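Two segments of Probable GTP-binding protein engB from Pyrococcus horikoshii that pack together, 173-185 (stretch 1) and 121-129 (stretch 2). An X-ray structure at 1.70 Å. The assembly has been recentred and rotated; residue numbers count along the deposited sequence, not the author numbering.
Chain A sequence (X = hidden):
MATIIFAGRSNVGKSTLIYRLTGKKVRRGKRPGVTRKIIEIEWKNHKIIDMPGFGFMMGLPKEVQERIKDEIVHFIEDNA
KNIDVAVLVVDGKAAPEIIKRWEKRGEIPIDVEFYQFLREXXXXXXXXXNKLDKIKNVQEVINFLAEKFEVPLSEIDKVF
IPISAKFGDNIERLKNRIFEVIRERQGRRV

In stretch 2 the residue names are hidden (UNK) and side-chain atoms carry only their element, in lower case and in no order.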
# COMPACT_ATOMS: atom_id res chain seq x y z
N ARG A 173 7.20 2.65 -14.29
CA ARG A 173 5.80 2.91 -14.65
C ARG A 173 5.02 3.35 -13.39
O ARG A 173 4.13 4.22 -13.47
CB ARG A 173 5.16 1.64 -15.27
CG ARG A 173 5.98 0.96 -16.37
CD ARG A 173 5.15 -0.02 -17.23
NE ARG A 173 3.90 0.59 -17.70
CZ ARG A 173 3.72 1.21 -18.86
NH1 ARG A 173 4.72 1.33 -19.74
NH2 ARG A 173 2.53 1.74 -19.14
N LEU A 174 5.36 2.76 -12.23
CA LEU A 174 4.68 3.09 -10.98
C LEU A 174 5.02 4.54 -10.63
O LEU A 174 4.17 5.29 -10.21
CB LEU A 174 5.06 2.11 -9.86
CG LEU A 174 4.58 2.50 -8.45
CD1 LEU A 174 3.04 2.65 -8.48
CD2 LEU A 174 4.98 1.46 -7.43
N LYS A 175 6.30 4.91 -10.78
CA LYS A 175 6.71 6.28 -10.51
C LYS A 175 5.94 7.23 -11.44
O LYS A 175 5.42 8.24 -11.02
CB LYS A 175 8.22 6.43 -10.74
CG LYS A 175 8.84 7.61 -10.03
CD LYS A 175 10.29 7.80 -10.50
CE LYS A 175 11.11 6.51 -10.36
NZ LYS A 175 12.23 6.59 -9.32
N ASN A 176 5.86 6.91 -12.72
CA ASN A 176 5.14 7.80 -13.66
C ASN A 176 3.68 7.95 -13.26
O ASN A 176 3.16 9.01 -13.28
CB ASN A 176 5.17 7.22 -15.06
CG ASN A 176 6.54 7.23 -15.66
OD1 ASN A 176 7.39 8.07 -15.29
ND2 ASN A 176 6.79 6.32 -16.61
N ARG A 177 3.04 6.85 -12.88
CA ARG A 177 1.64 6.90 -12.43
C ARG A 177 1.46 7.85 -11.23
O ARG A 177 0.55 8.66 -11.18
CB ARG A 177 1.15 5.48 -12.07
CG ARG A 177 -0.36 5.31 -11.70
CD ARG A 177 -1.31 5.11 -12.86
NE ARG A 177 -1.63 6.40 -13.46
CZ ARG A 177 -2.74 7.12 -13.26
NH1 ARG A 177 -3.71 6.72 -12.47
NH2 ARG A 177 -2.84 8.32 -13.82
N ILE A 178 2.29 7.70 -10.22
CA ILE A 178 2.24 8.52 -9.04
C ILE A 178 2.30 10.00 -9.42
O ILE A 178 1.51 10.80 -8.94
CB ILE A 178 3.42 8.20 -8.12
CG1 ILE A 178 3.20 6.84 -7.52
CG2 ILE A 178 3.62 9.31 -7.07
CD1 ILE A 178 4.38 6.43 -6.63
N PHE A 179 3.25 10.35 -10.28
CA PHE A 179 3.34 11.75 -10.63
C PHE A 179 2.25 12.23 -11.52
O PHE A 179 1.84 13.37 -11.43
CB PHE A 179 4.73 12.06 -11.16
CG PHE A 179 5.72 12.06 -10.05
CD1 PHE A 179 6.68 11.09 -9.95
CD2 PHE A 179 5.58 12.98 -9.01
CE1 PHE A 179 7.49 11.02 -8.83
CE2 PHE A 179 6.38 12.90 -7.90
CZ PHE A 179 7.34 11.92 -7.81
N GLU A 180 1.72 11.34 -12.32
CA GLU A 180 0.63 11.69 -13.22
C GLU A 180 -0.61 11.96 -12.35
O GLU A 180 -1.30 12.98 -12.49
CB GLU A 180 0.46 10.50 -14.13
CG GLU A 180 -0.40 10.56 -15.30
CD GLU A 180 -0.31 9.24 -16.02
OE1 GLU A 180 0.73 8.99 -16.68
OE2 GLU A 180 -1.23 8.40 -15.88
N VAL A 181 -0.90 11.06 -11.41
CA VAL A 181 -2.04 11.30 -10.51
C VAL A 181 -1.90 12.61 -9.77
O VAL A 181 -2.89 13.35 -9.65
CB VAL A 181 -2.22 10.19 -9.46
CG1 VAL A 181 -3.33 10.62 -8.44
CG2 VAL A 181 -2.57 8.89 -10.15
N ILE A 182 -0.70 12.92 -9.27
CA ILE A 182 -0.45 14.16 -8.55
C ILE A 182 -0.74 15.39 -9.42
O ILE A 182 -1.38 16.35 -8.96
CB ILE A 182 1.01 14.26 -8.05
CG1 ILE A 182 1.27 13.23 -6.95
CG2 ILE A 182 1.31 15.67 -7.60
CD1 ILE A 182 2.71 13.15 -6.48
N ARG A 183 -0.26 15.37 -10.65
CA ARG A 183 -0.52 16.48 -11.54
C ARG A 183 -2.00 16.56 -11.90
O ARG A 183 -2.59 17.63 -11.76
CB ARG A 183 0.27 16.35 -12.84
CG ARG A 183 1.76 16.62 -12.76
CD ARG A 183 2.29 16.67 -14.21
NE ARG A 183 1.56 15.65 -14.96
CZ ARG A 183 1.57 15.49 -16.28
NH1 ARG A 183 2.29 16.29 -17.08
NH2 ARG A 183 0.85 14.49 -16.80
N GLU A 184 -2.57 15.46 -12.39
CA GLU A 184 -3.99 15.44 -12.78
C GLU A 184 -4.84 16.00 -11.66
O GLU A 184 -5.82 16.70 -11.93
CB GLU A 184 -4.47 14.02 -13.14
CG GLU A 184 -4.18 13.02 -12.06
CD GLU A 184 -5.28 12.02 -11.83
OE1 GLU A 184 -5.41 11.06 -12.64
OE2 GLU A 184 -6.00 12.20 -10.82
N ARG A 185 -4.44 15.73 -10.41
CA ARG A 185 -5.14 16.23 -9.21
C ARG A 185 -5.19 17.75 -9.29
O ARG A 185 -6.30 18.32 -9.26
CB ARG A 185 -4.38 15.84 -7.92
CG ARG A 185 -4.98 14.72 -7.00
CD ARG A 185 -5.85 15.27 -5.86
NE ARG A 185 -5.61 14.67 -4.54
CZ ARG A 185 -6.45 14.78 -3.50
NH1 ARG A 185 -7.57 15.45 -3.64
NH2 ARG A 185 -6.20 14.22 -2.33
N UNK A 121 -12.47 8.67 2.01
CA UNK A 121 -11.76 9.93 2.26
C UNK A 121 -11.39 10.75 1.02
O UNK A 121 -10.76 11.78 1.14
c UNK A 121 -11.80 8.73 5.01
c UNK A 121 -10.48 9.63 3.06
c UNK A 121 -10.68 9.66 4.58
c UNK A 121 -9.37 9.24 5.25
N UNK A 122 -11.78 10.26 -0.14
CA UNK A 122 -11.57 10.89 -1.46
C UNK A 122 -10.08 11.04 -1.77
O UNK A 122 -9.65 11.97 -2.43
c UNK A 122 -12.31 12.23 -1.59
o UNK A 122 -14.45 11.06 -1.73
c UNK A 122 -13.82 12.10 -1.35
o UNK A 122 -14.43 13.07 -0.87
N UNK A 123 -9.29 10.07 -1.30
CA UNK A 123 -7.87 10.13 -1.59
C UNK A 123 -7.54 9.25 -2.79
O UNK A 123 -7.78 8.04 -2.74
c UNK A 123 -7.07 9.64 -0.36
c UNK A 123 -6.59 10.19 2.13
c UNK A 123 -5.58 9.38 -0.77
c UNK A 123 -7.20 10.67 0.76
N UNK A 124 -7.02 9.84 -3.89
CA UNK A 124 -6.66 9.06 -5.08
C UNK A 124 -5.69 7.96 -4.61
O UNK A 124 -4.70 8.24 -3.91
c UNK A 124 -6.18 11.36 -5.42
c UNK A 124 -5.93 10.06 -6.00
c UNK A 124 -6.47 11.21 -3.96
N UNK A 125 -5.96 6.72 -5.02
CA UNK A 125 -5.13 5.61 -4.57
C UNK A 125 -4.63 4.74 -5.68
O UNK A 125 -5.39 4.32 -6.55
c UNK A 125 -5.95 4.73 -3.60
o UNK A 125 -6.35 5.51 -2.47
c UNK A 125 -5.09 3.53 -3.11
N UNK A 126 -3.33 4.45 -5.67
CA UNK A 126 -2.75 3.54 -6.66
C UNK A 126 -2.44 2.26 -5.90
O UNK A 126 -2.00 2.31 -4.76
c UNK A 126 -0.50 6.30 -8.22
c UNK A 126 -1.43 4.13 -7.27
c UNK A 126 -1.73 5.39 -8.05
c UNK A 126 -0.69 3.06 -8.09
N UNK A 127 -2.78 1.10 -6.45
CA UNK A 127 -2.45 -0.15 -5.80
C UNK A 127 -1.22 -0.71 -6.48
O UNK A 127 -1.29 -1.07 -7.65
c UNK A 127 -3.60 -1.19 -5.93
c UNK A 127 -4.86 -0.62 -5.28
c UNK A 127 -3.18 -2.55 -5.31
N UNK A 128 -0.10 -0.80 -5.75
CA UNK A 128 1.13 -1.40 -6.30
C UNK A 128 0.98 -2.92 -6.05
O UNK A 128 1.01 -3.36 -4.91
c UNK A 128 2.37 -0.87 -5.54
N UNK A 129 0.81 -3.71 -7.10
CA UNK A 129 0.63 -5.15 -6.95
C UNK A 129 2.04 -5.76 -7.03
O UNK A 129 2.57 -6.07 -8.10
c UNK A 129 -0.32 -5.67 -8.03
c UNK A 129 -0.52 -7.18 -7.79
c UNK A 129 -1.70 -4.89 -7.93
O HOH W 1 -10.03 15.01 -2.22

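Position 121 carries four carbons; the chain forks at the second, and no side-chain atom comes within 8 Å of stretch 1. A fork one carbon beyond CB identifies Leu-121.

Position 122 has two carbons, the second bearing two oxygens: a carboxylate on a single methylene, hence Asp-122. Its phi of 62° belongs to a Schellman motif closing the preceding helix. Its carboxylate leads away from stretch 1, whereas its backbone O faces Arg-185: water 1 donates to Asp-122 O at 3.1 Å and accepts from Arg-185 NH1 at 2.9 Å.

At position 123 four carbons fork at the first, one arm being two carbons long, which defines Ile-123. CA-to-CB points away from the helix, and the residue contributes little to the contact beyond its CA, 4.5 Å from Arg-185 NH2.

Position 124 has three carbons closing a ring onto the backbone N, and the ring packs on Val-181 and Arg-185, so it is Pro-124. Its CB lies 3.6 Å from Val-181 CG1, and its CD sits over one face of the Arg-185 guanidinium, 3.4 Å from NH2.

Position 125 has one carbon carrying one oxygen and one carbon, and its CA-to-CB bond points away from stretch 1. This branching, with its oxygen, gives Thr-125; its OG1 donates to Ile-123 O at 2.9 Å.

Position 126 repeats the four-carbon pattern forked at the first; the end of the longer arm packs on Arg-177, Ile-178 and Val-181, the short arm on Leu-174: Ile-126. Its CD1 reaches Arg-177 CG at 3.6 Å, Ile-178 CG1 at 3.8 Å and Val-181 CG2 at 3.8 Å, while its CG2 meets Leu-174 CD1 at 3.8 Å.

Position 127 has three carbons, forked at the first, and its CA-to-CB bond points away from stretch 1. Threonine has the same shape, but the assigned elements give Val-127.

Position 128 has a single carbon, CB, 4.0 Å from Leu-174 CD2, therefore Ala-128.

Position 129 again has three carbons forked at the first, out of reach of stretch 1: Val-129.

The contact works by alternation along the strand. The CA-to-CB bonds of Ile-126 and Ala-128 point toward the helix, whereas those of Thr-125 and Val-127 point away. Helix and strand run nearly antiparallel, at 174°, with axes 9.7 Å apart, so Leu-174, Ile-178 and Val-181 align with Ala-128, Ile-126 and Pro-124 respectively. No direct hydrogen bond crosses the interface; apolar packing centred on Ile-126, which has the largest covered area, joins the stretches, and the water links Arg-185 to Asp-122 at one end.

Stretch 2, residues 121-129: LDIPTIVAV
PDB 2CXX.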